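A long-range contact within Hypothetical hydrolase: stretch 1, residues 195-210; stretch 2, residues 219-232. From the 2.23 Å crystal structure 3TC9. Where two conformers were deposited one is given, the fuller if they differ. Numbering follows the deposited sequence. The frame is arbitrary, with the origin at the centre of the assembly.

Stretch 1, residues 195-210: ITNDQNNNDRPNNYIL
Stretch 2 219-232: ITELTKGQNCNGAE

Two stretches of one chain pair as antiparallel strands, 207-210 against 219-224, and continue past two beta bulges into a loop-on-loop contact tied by backbone, side-chain and water hydrogen bonds, burying 1310 Å² in all. The strand axes run at 146°, 4.4 Å apart at closest approach. Register pairs Leu210 with Ile219, Ile209 with Thr220, Tyr208 with Glu221, Asn207 with Thr223 and Pro205 with Lys224 (CA-CA 5.0, 5.3, 4.5, 5.3 and 3.8 Å). Ile209 N donates to Thr220 O (2.7 Å), and Thr220 N returns to Ile209 O (3.1 Å). At the bulge Leu222 N reaches Asn207 O (2.8 Å); its phi/psi of -108/-49 breaks the extended run. Tyr208 (m, chi2 90°) packs CD2 on Ile219 CG1 (3.7 Å), on the face shared with Leu210 (m,t). On the other face Asn207 (m) gives ND2 to Thr223 OG1 (2.9 Å; Thr223 p), while its OD1 accepts from Thr196 OG1 (2.7 Å; Thr196 m). Beyond the strands, a type I turn spans Asn201-Arg204. Gly225 N binds Arg204 O (3.0 Å); its phi/psi of 164/148 calls for glycine. Asn227 (45/53) donates N to Gln199 O (2.8 Å), and Asn229 ND2 binds Asp198 OD2 (2.9 Å). Water 1 accepts from Gln199 N (3.1 Å) and Cys228 N (2.9 Å), bridging the loops.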

ATOM      1  N   ILE B 195      -7.830  -6.796  30.585  1.00 56.38           N
ATOM      2  CA  ILE B 195      -8.251  -8.185  30.387  1.00 55.12           C
ATOM      3  C   ILE B 195      -9.694  -8.299  30.895  1.00 54.21           C
ATOM      4  O   ILE B 195      -9.975  -7.938  32.038  1.00 53.46           O
ATOM      5  CB  ILE B 195      -7.240  -9.122  31.126  1.00 59.95           C
ATOM      6  CG1 ILE B 195      -5.843  -9.113  30.455  1.00 60.96           C
ATOM      7  CG2 ILE B 195      -7.748 -10.537  31.346  1.00 61.60           C
ATOM      8  CD1 ILE B 195      -5.783  -9.415  28.956  1.00 70.39           C
ATOM      9  N   THR B 196     -10.602  -8.764  30.031  1.00 46.55           N
ATOM     10  CA  THR B 196     -12.033  -8.885  30.327  1.00 45.94           C
ATOM     11  C   THR B 196     -12.431 -10.342  30.612  1.00 49.76           C
ATOM     12  O   THR B 196     -12.161 -11.228  29.787  1.00 48.63           O
ATOM     13  CB  THR B 196     -12.843  -8.300  29.176  1.00 50.67           C
ATOM     14  OG1 THR B 196     -12.459  -6.935  29.022  1.00 50.36           O
ATOM     15  CG2 THR B 196     -14.327  -8.371  29.420  1.00 51.39           C
ATOM     16  N   ASN B 197     -13.097 -10.570  31.769  1.00 46.39           N
ATOM     17  CA  ASN B 197     -13.545 -11.881  32.230  1.00 47.32           C
ATOM     18  C   ASN B 197     -15.078 -12.012  32.178  1.00 54.00           C
ATOM     19  O   ASN B 197     -15.806 -11.158  32.689  1.00 53.97           O
ATOM     20  CB  ASN B 197     -13.031 -12.163  33.652  1.00 46.00           C
ATOM     21  CG  ASN B 197     -12.944 -13.624  33.987  1.00 59.99           C
ATOM     22  OD1 ASN B 197     -12.439 -14.454  33.214  1.00 55.45           O
ATOM     23  ND2 ASN B 197     -13.414 -13.973  35.159  1.00 54.09           N
ATOM     24  N   ASP B 198     -15.557 -13.085  31.536  1.00 52.26           N
ATOM     25  CA  ASP B 198     -16.993 -13.368  31.393  1.00 53.06           C
ATOM     26  C   ASP B 198     -17.437 -14.312  32.513  1.00 55.95           C
ATOM     27  O   ASP B 198     -17.192 -15.519  32.433  1.00 55.44           O
ATOM     28  CB  ASP B 198     -17.285 -13.973  29.989  1.00 54.17           C
ATOM     29  CG  ASP B 198     -18.741 -14.036  29.548  1.00 60.99           C
ATOM     30  OD1 ASP B 198     -19.648 -13.891  30.425  1.00 61.72           O
ATOM     31  OD2 ASP B 198     -18.984 -14.276  28.336  1.00 62.53           O
ATOM     32  N   GLN B 199     -18.064 -13.759  33.565  1.00 52.39           N
ATOM     33  CA  GLN B 199     -18.516 -14.558  34.712  1.00 52.99           C
ATOM     34  C   GLN B 199     -19.870 -14.038  35.234  1.00 58.81           C
ATOM     35  O   GLN B 199     -20.151 -12.851  35.094  1.00 58.06           O
ATOM     36  CB  GLN B 199     -17.426 -14.621  35.804  1.00 54.61           C
ATOM     37  CG  GLN B 199     -16.908 -13.274  36.306  1.00 45.28           C
ATOM     38  CD  GLN B 199     -17.837 -12.690  37.327  1.00 64.17           C
ATOM     39  OE1 GLN B 199     -18.448 -13.410  38.119  1.00 64.60           O
ATOM     40  NE2 GLN B 199     -17.997 -11.377  37.313  1.00 54.01           N
ATOM     41  N   ASN B 200     -20.711 -14.934  35.806  1.00 58.54           N
ATOM     42  CA  ASN B 200     -22.097 -14.658  36.225  1.00 60.50           C
ATOM     43  C   ASN B 200     -22.313 -13.887  37.545  1.00 66.80           C
ATOM     44  O   ASN B 200     -23.463 -13.569  37.832  1.00 68.85           O
ATOM     45  CB  ASN B 200     -22.914 -15.962  36.302  1.00 64.29           C
ATOM     46  CG  ASN B 200     -22.386 -17.051  37.223  1.00 88.35           C
ATOM     47  OD1 ASN B 200     -21.719 -16.808  38.244  1.00 79.88           O
ATOM     48  ND2 ASN B 200     -22.696 -18.293  36.868  1.00 78.63           N
ATOM     49  N   ASN B 201     -21.269 -13.600  38.339  1.00 63.47           N
ATOM     50  CA  ASN B 201     -21.450 -12.885  39.612  1.00 64.10           C
ATOM     51  C   ASN B 201     -21.259 -11.378  39.414  1.00 68.13           C
ATOM     52  O   ASN B 201     -20.170 -10.941  39.049  1.00 68.27           O
ATOM     53  CB  ASN B 201     -20.495 -13.426  40.675  1.00 64.27           C
ATOM     54  CG  ASN B 201     -20.785 -13.014  42.098  1.00 88.43           C
ATOM     55  OD1 ASN B 201     -21.050 -11.846  42.416  1.00 86.47           O
ATOM     56  ND2 ASN B 201     -20.664 -13.969  43.006  1.00 78.00           N
ATOM     57  N   ASN B 202     -22.302 -10.581  39.702  1.00 65.11           N
ATOM     58  CA  ASN B 202     -22.268  -9.128  39.533  1.00 64.90           C
ATOM     59  C   ASN B 202     -21.347  -8.409  40.545  1.00 70.03           C
ATOM     60  O   ASN B 202     -21.026  -7.233  40.331  1.00 69.18           O
ATOM     61  CB  ASN B 202     -23.675  -8.538  39.590  1.00 65.94           C
ATOM     62  CG  ASN B 202     -23.771  -7.191  38.915  1.00 92.78           C
ATOM     63  OD1 ASN B 202     -23.473  -7.034  37.720  1.00 86.47           O
ATOM     64  ND2 ASN B 202     -24.157  -6.181  39.678  1.00 87.68           N
ATOM     65  N   ASP B 203     -20.895  -9.110  41.608  1.00 67.56           N
ATOM     66  CA  ASP B 203     -20.017  -8.521  42.625  1.00 68.37           C
ATOM     67  C   ASP B 203     -18.540  -8.887  42.391  1.00 67.63           C
ATOM     68  O   ASP B 203     -17.664  -8.401  43.119  1.00 67.69           O
ATOM     69  CB  ASP B 203     -20.465  -8.930  44.037  1.00 73.30           C
ATOM     70  CG  ASP B 203     -21.839  -8.385  44.402  1.00 95.71           C
ATOM     71  OD1 ASP B 203     -21.991  -7.137  44.453  1.00 97.28           O
ATOM     72  OD2 ASP B 203     -22.769  -9.207  44.618  1.00106.60           O
ATOM     73  N   ARG B 204     -18.280  -9.732  41.373  1.00 59.69           N
ATOM     74  CA  ARG B 204     -16.929 -10.153  41.008  0.50 58.15           C
ATOM     75  C   ARG B 204     -16.443  -9.324  39.782  1.00 57.77           C
ATOM     76  O   ARG B 204     -17.272  -8.751  39.068  1.00 55.04           O
ATOM     77  CB  ARG B 204     -16.870 -11.678  40.777  0.50 58.14           C
ATOM     78  CG  ARG B 204     -16.901 -12.462  42.098  0.50 64.95           C
ATOM     79  CD  ARG B 204     -16.302 -13.852  41.988  0.50 69.58           C
ATOM     80  NE  ARG B 204     -17.329 -14.894  41.996  0.50 73.02           N
ATOM     81  CZ  ARG B 204     -17.084 -16.192  42.146  0.50 83.61           C
ATOM     82  NH1 ARG B 204     -15.840 -16.626  42.318  0.50 61.91           N
ATOM     83  NH2 ARG B 204     -18.080 -17.068  42.131  0.50 73.97           N
ATOM     84  N   PRO B 205     -15.113  -9.155  39.549  1.00 52.42           N
ATOM     85  CA  PRO B 205     -14.695  -8.287  38.426  1.00 51.04           C
ATOM     86  C   PRO B 205     -14.966  -8.812  37.003  1.00 54.40           C
ATOM     87  O   PRO B 205     -14.940 -10.025  36.727  1.00 52.33           O
ATOM     88  CB  PRO B 205     -13.180  -8.119  38.627  1.00 52.81           C
ATOM     89  CG  PRO B 205     -12.871  -8.687  39.980  1.00 58.64           C
ATOM     90  CD  PRO B 205     -13.933  -9.692  40.267  1.00 54.25           C
ATOM     91  N   ASN B 206     -15.215  -7.850  36.083  1.00 50.36           N
ATOM     92  CA  ASN B 206     -15.378  -8.127  34.653  1.00 48.30           C
ATOM     93  C   ASN B 206     -14.133  -7.648  33.939  1.00 51.29           C
ATOM     94  O   ASN B 206     -13.701  -8.307  33.015  1.00 50.35           O
ATOM     95  CB  ASN B 206     -16.660  -7.516  34.042  1.00 44.04           C
ATOM     96  CG  ASN B 206     -16.949  -6.040  34.308  1.00 63.39           C
ATOM     97  OD1 ASN B 206     -16.130  -5.288  34.853  1.00 49.93           O
ATOM     98  ND2 ASN B 206     -18.145  -5.583  33.917  1.00 51.89           N
ATOM     99  N   ASN B 207     -13.521  -6.543  34.405  1.00 48.95           N
ATOM    100  CA  ASN B 207     -12.330  -5.962  33.790  1.00 48.75           C
ATOM    101  C   ASN B 207     -11.173  -5.880  34.768  1.00 55.28           C
ATOM    102  O   ASN B 207     -11.309  -5.389  35.883  1.00 56.28           O
ATOM    103  CB  ASN B 207     -12.642  -4.574  33.206  1.00 51.27           C
ATOM    104  CG  ASN B 207     -13.621  -4.654  32.060  1.00 65.49           C
ATOM    105  OD1 ASN B 207     -13.391  -5.359  31.073  1.00 58.33           O
ATOM    106  ND2 ASN B 207     -14.756  -3.986  32.183  1.00 52.54           N
ATOM    107  N   TYR B 208     -10.042  -6.416  34.339  1.00 53.53           N
ATOM    108  CA  TYR B 208      -8.781  -6.467  35.063  1.00 55.70           C
ATOM    109  C   TYR B 208      -7.758  -5.649  34.315  1.00 62.45           C
ATOM    110  O   TYR B 208      -7.811  -5.584  33.089  1.00 60.53           O
ATOM    111  CB  TYR B 208      -8.279  -7.922  35.210  1.00 56.51           C
ATOM    112  CG  TYR B 208      -9.165  -8.817  36.046  1.00 58.23           C
ATOM    113  CD1 TYR B 208     -10.204  -9.545  35.464  1.00 59.88           C
ATOM    114  CD2 TYR B 208      -8.948  -8.966  37.412  1.00 59.49           C
ATOM    115  CE1 TYR B 208     -11.012 -10.386  36.226  1.00 62.43           C
ATOM    116  CE2 TYR B 208      -9.749  -9.808  38.184  1.00 60.75           C
ATOM    117  CZ  TYR B 208     -10.781 -10.514  37.587  1.00 68.33           C
ATOM    118  OH  TYR B 208     -11.595 -11.323  38.340  1.00 68.08           O
ATOM    119  N   ILE B 209      -6.812  -5.054  35.044  1.00 63.05           N
ATOM    120  CA  ILE B 209      -5.736  -4.258  34.468  1.00 63.99           C
ATOM    121  C   ILE B 209      -4.378  -4.931  34.793  1.00 68.81           C
ATOM    122  O   ILE B 209      -4.149  -5.369  35.922  1.00 69.85           O
ATOM    123  CB  ILE B 209      -5.854  -2.775  34.931  1.00 68.95           C
ATOM    124  CG1 ILE B 209      -5.064  -1.825  34.044  1.00 69.30           C
ATOM    125  CG2 ILE B 209      -5.620  -2.540  36.437  1.00 72.38           C
ATOM    126  CD1 ILE B 209      -5.688  -0.414  33.942  1.00 81.37           C
ATOM    127  N   LEU B 210      -3.542  -5.118  33.765  1.00 64.54           N
ATOM    128  CA  LEU B 210      -2.211  -5.714  33.898  1.00 64.32           C
ATOM    129  C   LEU B 210      -1.192  -4.652  33.545  1.00 68.83           C
ATOM    130  O   LEU B 210      -1.116  -4.213  32.399  1.00 69.17           O
ATOM    131  CB  LEU B 210      -2.025  -6.979  33.029  1.00 63.09           C
ATOM    132  CG  LEU B 210      -2.762  -8.259  33.437  1.00 67.42           C
ATOM    133  CD1 LEU B 210      -2.601  -9.305  32.400  1.00 66.39           C
ATOM    134  CD2 LEU B 210      -2.211  -8.845  34.708  1.00 71.39           C
ATOM    135  N   ILE B 219      -1.887  -8.346  38.498  1.00 69.81           N
ATOM    136  CA  ILE B 219      -3.272  -7.981  38.191  1.00 68.75           C
ATOM    137  C   ILE B 219      -3.898  -7.070  39.248  1.00 74.75           C
ATOM    138  O   ILE B 219      -3.534  -7.109  40.430  1.00 76.23           O
ATOM    139  CB  ILE B 219      -4.112  -9.279  38.030  1.00 71.01           C
ATOM    140  CG1 ILE B 219      -5.302  -9.107  37.096  1.00 69.37           C
ATOM    141  CG2 ILE B 219      -4.474  -9.975  39.379  1.00 74.00           C
ATOM    142  CD1 ILE B 219      -5.681 -10.359  36.407  1.00 75.58           C
ATOM    143  N   THR B 220      -4.885  -6.273  38.803  1.00 70.47           N
ATOM    144  CA  THR B 220      -5.697  -5.364  39.609  1.00 70.83           C
ATOM    145  C   THR B 220      -7.062  -5.295  38.941  1.00 73.12           C
ATOM    146  O   THR B 220      -7.155  -5.355  37.718  1.00 72.26           O
ATOM    147  CB  THR B 220      -5.027  -3.979  39.768  1.00 80.02           C
ATOM    148  OG1 THR B 220      -3.664  -4.144  40.150  1.00 82.35           O
ATOM    149  CG2 THR B 220      -5.731  -3.087  40.795  1.00 79.75           C
ATOM    150  N   GLU B 221      -8.112  -5.208  39.743  1.00 68.99           N
ATOM    151  CA  GLU B 221      -9.487  -5.098  39.282  1.00 67.23           C
ATOM    152  C   GLU B 221      -9.719  -3.651  38.827  1.00 69.65           C
ATOM    153  O   GLU B 221      -9.204  -2.730  39.462  1.00 69.95           O
ATOM    154  CB  GLU B 221     -10.409  -5.517  40.442  1.00 69.68           C
ATOM    155  CG  GLU B 221     -11.877  -5.153  40.343  1.00 80.84           C
ATOM    156  CD  GLU B 221     -12.549  -5.091  41.703  1.00104.56           C
ATOM    157  OE1 GLU B 221     -12.407  -6.056  42.493  1.00 87.59           O
ATOM    158  OE2 GLU B 221     -13.190  -4.053  41.991  1.00101.97           O
ATOM    159  N   LEU B 222     -10.447  -3.455  37.709  1.00 63.98           N
ATOM    160  CA  LEU B 222     -10.760  -2.124  37.177  1.00 63.09           C
ATOM    161  C   LEU B 222     -12.247  -1.801  37.415  1.00 66.12           C
ATOM    162  O   LEU B 222     -12.571  -0.715  37.906  1.00 66.62           O
ATOM    163  CB  LEU B 222     -10.385  -2.033  35.684  1.00 61.12           C
ATOM    164  CG  LEU B 222     -10.530  -0.679  35.007  1.00 65.13           C
ATOM    165  CD1 LEU B 222      -9.442   0.291  35.442  1.00 66.30           C
ATOM    166  CD2 LEU B 222     -10.497  -0.843  33.527  1.00 65.45           C
ATOM    167  N   THR B 223     -13.131  -2.750  37.062  1.00 61.07           N
ATOM    168  CA  THR B 223     -14.590  -2.683  37.242  1.00 60.85           C
ATOM    169  C   THR B 223     -15.091  -4.084  37.654  1.00 63.05           C
ATOM    170  O   THR B 223     -14.408  -5.086  37.425  1.00 60.76           O
ATOM    171  CB  THR B 223     -15.349  -2.140  35.967  1.00 67.18           C
ATOM    172  OG1 THR B 223     -15.196  -3.034  34.861  1.00 67.54           O
ATOM    173  CG2 THR B 223     -14.924  -0.749  35.549  1.00 65.22           C
ATOM    174  N   LYS B 224     -16.279  -4.124  38.265  1.00 60.70           N
ATOM    175  CA  LYS B 224     -17.018  -5.315  38.678  1.00 60.67           C
ATOM    176  C   LYS B 224     -18.264  -5.423  37.799  1.00 63.99           C
ATOM    177  O   LYS B 224     -18.816  -4.387  37.399  1.00 64.08           O
ATOM    178  CB  LYS B 224     -17.419  -5.222  40.170  1.00 64.53           C
ATOM    179  CG  LYS B 224     -16.268  -5.415  41.147  1.00 73.62           C
ATOM    180  CD  LYS B 224     -16.681  -5.146  42.591  1.00 81.88           C
ATOM    181  CE  LYS B 224     -16.343  -3.738  43.031  1.00 94.10           C
ATOM    182  NZ  LYS B 224     -16.671  -3.502  44.461  1.00102.40           N
ATOM    183  N   GLY B 225     -18.702  -6.647  37.510  1.00 58.50           N
ATOM    184  CA  GLY B 225     -19.901  -6.839  36.706  1.00 57.31           C
ATOM    185  C   GLY B 225     -20.070  -8.232  36.146  1.00 60.76           C
ATOM    186  O   GLY B 225     -19.089  -8.907  35.818  1.00 59.02           O
ATOM    187  N   GLN B 226     -21.324  -8.664  36.011  1.00 57.41           N
ATOM    188  CA  GLN B 226     -21.612  -9.995  35.477  1.00 56.59           C
ATOM    189  C   GLN B 226     -21.767  -9.993  33.945  1.00 59.12           C
ATOM    190  O   GLN B 226     -22.107  -8.974  33.332  1.00 58.39           O
ATOM    191  CB  GLN B 226     -22.869 -10.597  36.130  1.00 58.63           C
ATOM    192  CG  GLN B 226     -24.137  -9.772  35.903  1.00 70.86           C
ATOM    193  CD  GLN B 226     -25.368 -10.393  36.506  1.00 86.68           C
ATOM    194  OE1 GLN B 226     -25.473 -11.621  36.701  1.00 82.02           O
ATOM    195  NE2 GLN B 226     -26.352  -9.550  36.760  1.00 68.51           N
ATOM    196  N   ASN B 227     -21.475 -11.161  33.359  1.00 54.78           N
ATOM    197  CA  ASN B 227     -21.625 -11.591  31.971  1.00 52.99           C
ATOM    198  C   ASN B 227     -21.137 -10.553  30.933  1.00 53.82           C
ATOM    199  O   ASN B 227     -21.842 -10.205  29.977  1.00 53.30           O
ATOM    200  CB  ASN B 227     -23.093 -12.005  31.730  1.00 52.61           C
ATOM    201  CG  ASN B 227     -23.570 -13.059  32.722  1.00 54.50           C
ATOM    202  OD1 ASN B 227     -22.939 -14.101  32.938  1.00 42.02           O
ATOM    203  ND2 ASN B 227     -24.666 -12.786  33.384  1.00 37.65           N
ATOM    204  N   CYS B 228     -19.900 -10.110  31.115  1.00 47.64           N
ATOM    205  CA  CYS B 228     -19.246  -9.184  30.211  1.00 45.59           C
ATOM    206  C   CYS B 228     -18.547 -10.000  29.124  1.00 47.53           C
ATOM    207  O   CYS B 228     -17.718 -10.858  29.440  1.00 45.60           O
ATOM    208  CB  CYS B 228     -18.271  -8.302  30.977  1.00 46.11           C
ATOM    209  SG  CYS B 228     -17.485  -7.030  29.971  1.00 49.66           S
ATOM    210  N   ASN B 229     -18.877  -9.740  27.845  1.00 43.59           N
ATOM    211  CA  ASN B 229     -18.322 -10.505  26.719  1.00 42.46           C
ATOM    212  C   ASN B 229     -17.176  -9.782  26.014  1.00 47.75           C
ATOM    213  O   ASN B 229     -16.715 -10.227  24.968  1.00 47.43           O
ATOM    214  CB  ASN B 229     -19.429 -10.840  25.706  1.00 41.20           C
ATOM    215  CG  ASN B 229     -20.734 -11.236  26.351  1.00 48.72           C
ATOM    216  OD1 ASN B 229     -21.724 -10.544  26.213  1.00 45.66           O
ATOM    217  ND2 ASN B 229     -20.734 -12.292  27.150  1.00 42.12           N
ATOM    218  N   GLY B 230     -16.693  -8.702  26.600  1.00 45.25           N
ATOM    219  CA  GLY B 230     -15.581  -7.969  26.029  1.00 44.30           C
ATOM    220  C   GLY B 230     -15.598  -6.500  26.346  1.00 49.04           C
ATOM    221  O   GLY B 230     -16.654  -5.923  26.618  1.00 48.36           O
ATOM    222  N   ALA B 231     -14.409  -5.891  26.303  1.00 44.94           N
ATOM    223  CA  ALA B 231     -14.215  -4.468  26.528  1.00 44.44           C
ATOM    224  C   ALA B 231     -13.276  -3.924  25.453  1.00 48.94           C
ATOM    225  O   ALA B 231     -12.539  -4.696  24.820  1.00 48.21           O
ATOM    226  CB  ALA B 231     -13.667  -4.206  27.924  1.00 46.03           C
ATOM    227  N   GLU B 232     -13.333  -2.610  25.201  1.00 44.70           N
ATOM    228  CA  GLU B 232     -12.541  -1.961  24.161  1.00 43.45           C
ATOM    229  C   GLU B 232     -12.378  -0.480  24.490  1.00 47.83           C
ATOM    230  O   GLU B 232     -13.343   0.160  24.892  1.00 48.18           O
ATOM    231  CB  GLU B 232     -13.239  -2.159  22.797  1.00 43.66           C
ATOM    232  CG  GLU B 232     -12.767  -1.301  21.633  1.00 55.80           C
ATOM    233  CD  GLU B 232     -11.478  -1.671  20.924  1.00 79.00           C
ATOM    234  OE1 GLU B 232     -10.455  -1.902  21.615  1.00 75.01           O
ATOM    235  OE2 GLU B 232     -11.469  -1.611  19.671  1.00 60.75           O
TER
HETATM  236  O   HOH W   1     -18.393 -10.723  33.565  1.00 41.33           O
HETATM  237  O   HOH W   2     -22.256 -14.165  29.032  1.00 50.12           O
HETATM  238  O   HOH W   3      -2.297  -4.242  37.685  1.00 51.12           O